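Local structure of dihydrodipicolinate synthase (Bacteroides thetaiotaomicron, 4XKY) at the interface of chains B and A. The protein catalyses the condensation of pyruvate with aspartate semialdehyde through a Schiff base, the committed step towards diaminopimelate and lysine. Numbering follows the deposited sequence. Chains: chain A, Dihydrodipicolinate synthase; chain B, Dihydrodipicolinate synthase.

The interface of chains B and A. Residues chain B 170, 195, 198; chain A 170-171, 174, 195, 198.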
loop_
_atom_site.group_PDB
_atom_site.type_symbol
_atom_site.label_atom_id
_atom_site.label_comp_id
_atom_site.label_asym_id
_atom_site.label_seq_id
_atom_site.Cartn_x
_atom_site.Cartn_y
_atom_site.Cartn_z
ATOM N N THR B 170 -6.385 8.334 -15.210
ATOM C CA THR B 170 -7.128 9.291 -16.020
ATOM C C THR B 170 -8.573 9.492 -15.604
ATOM O O THR B 170 -9.190 10.459 -16.026
ATOM C CB THR B 170 -7.056 8.958 -17.531
ATOM O OG1 THR B 170 -6.992 7.540 -17.697
ATOM C CG2 THR B 170 -5.818 9.592 -18.137
ATOM N N ILE B 195 -0.147 8.783 -22.382
ATOM C CA ILE B 195 -1.539 9.225 -22.349
ATOM C C ILE B 195 -1.705 10.717 -22.666
ATOM O O ILE B 195 -2.764 11.303 -22.394
ATOM C CB ILE B 195 -2.173 8.946 -20.976
ATOM C CG1 ILE B 195 -1.350 9.584 -19.847
ATOM C CG2 ILE B 195 -2.340 7.457 -20.794
ATOM C CD1 ILE B 195 -2.062 9.631 -18.504
ATOM N N GLU B 198 -4.317 11.155 -25.629
ATOM C CA GLU B 198 -5.714 10.976 -25.293
ATOM C C GLU B 198 -6.186 12.107 -24.363
ATOM O O GLU B 198 -7.313 12.571 -24.477
ATOM C CB GLU B 198 -5.972 9.586 -24.734
ATOM C CG GLU B 198 -5.640 9.401 -23.276
ATOM C CD GLU B 198 -5.658 7.931 -22.908
ATOM O OE1 GLU B 198 -6.457 7.539 -22.021
ATOM O OE2 GLU B 198 -4.884 7.172 -23.531
ATOM N N THR A 170 -4.348 4.491 -17.454
ATOM C CA THR A 170 -4.411 4.439 -18.906
ATOM C C THR A 170 -3.040 4.285 -19.561
ATOM O O THR A 170 -2.961 3.875 -20.712
ATOM C CB THR A 170 -5.229 5.609 -19.524
ATOM O OG1 THR A 170 -4.888 6.853 -18.917
ATOM C CG2 THR A 170 -6.682 5.371 -19.326
ATOM N N VAL A 171 -1.965 4.573 -18.834
ATOM C CA VAL A 171 -0.611 4.223 -19.276
ATOM C C VAL A 171 -0.514 2.699 -19.380
ATOM O O VAL A 171 -0.108 2.151 -20.418
ATOM C CB VAL A 171 0.449 4.764 -18.302
ATOM C CG1 VAL A 171 1.809 4.111 -18.529
ATOM C CG2 VAL A 171 0.518 6.297 -18.382
ATOM N N GLN A 174 -2.837 1.521 -22.340
ATOM C CA GLN A 174 -2.157 1.697 -23.634
ATOM C C GLN A 174 -1.020 0.698 -23.862
ATOM O O GLN A 174 -0.800 0.262 -24.995
ATOM C CB GLN A 174 -1.606 3.115 -23.767
ATOM C CG GLN A 174 -2.691 4.170 -23.855
ATOM C CD GLN A 174 -3.494 4.028 -25.123
ATOM O OE1 GLN A 174 -2.930 3.909 -26.208
ATOM N NE2 GLN A 174 -4.817 4.038 -24.998
ATOM N N ILE A 195 -13.268 7.342 -18.426
ATOM C CA ILE A 195 -12.191 7.205 -19.405
ATOM C C ILE A 195 -12.596 6.377 -20.649
ATOM O O ILE A 195 -11.741 6.035 -21.484
ATOM C CB ILE A 195 -10.919 6.588 -18.762
ATOM C CG1 ILE A 195 -11.223 5.310 -17.983
ATOM C CG2 ILE A 195 -10.267 7.588 -17.819
ATOM C CD1 ILE A 195 -9.988 4.467 -17.714
ATOM N N GLU A 198 -12.094 8.586 -24.098
ATOM C CA GLU A 198 -10.716 8.779 -24.530
ATOM C C GLU A 198 -10.089 7.465 -24.937
ATOM O O GLU A 198 -9.271 7.449 -25.837
ATOM C CB GLU A 198 -9.848 9.497 -23.488
ATOM C CG GLU A 198 -9.437 8.680 -22.281
ATOM C CD GLU A 198 -8.892 9.544 -21.153
ATOM O OE1 GLU A 198 -7.710 9.398 -20.820
ATOM O OE2 GLU A 198 -9.642 10.356 -20.584
HETATM O O HOH W 1 -6.290 4.595 -22.738
#
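Near a local twofold axis of the tetrameric enzyme, the N-terminal end of helix 170-180 and the segment 193-201 of one subunit meet their counterparts in the other. B:Thr170 and A:Thr170 reach tip to tip, their hydroxyls joined OG1 to OG1 by a hydrogen bond of 2.5 Å whose direction is not settled; the two side chains are modelled very close, so its exact length is doubtful. Isoleucine methyls flank the pair on both sides: A:Ile195 CG2 packs on B:Thr170 CB at 3.5 Å, and B:Ile195 CG2 lies 3.7 Å from A:Thr170 CB. B:Ile195 meets A:Thr170 and A:Val171 nearly at right angles, with CG2 bearing on A:Val171 CG2.

B:Glu198 and A:Glu198 bring OE1 to OE1 at 2.5 Å, their carboxylate planes turned 81° apart. Two ionised carboxylates would repel here, so one may carry a shared proton, unless the pair is modelled too close; hydrogens are not seen. In B:Glu198, CG sits between the backbone N and carbonyl carbon (chi1 81°), and the chain then runs extended to the boundary. A water bridges B:Glu198 to A:Gln174, lying 3.0 Å from both B:Glu198 OE1 and OE2. The A:Gln174 amide NE2 donates to it at 2.8 Å, nearly straight at 164°. With an alanine in place of B:Glu198, the A:Glu198 carboxylate would probably lose its mate and the water its hold on chain B, leaving the A:Gln174 amide freer to turn.

Each subunit has the TIM-type beta/alpha barrel of the DapA family. Helix 170-180 follows strand 160-165, which carries the predicted Schiff-base lysine, A:Lys164, about 13 Å from the contact's centre; the patch joins two barrels and probably lies outside the catalytic pocket.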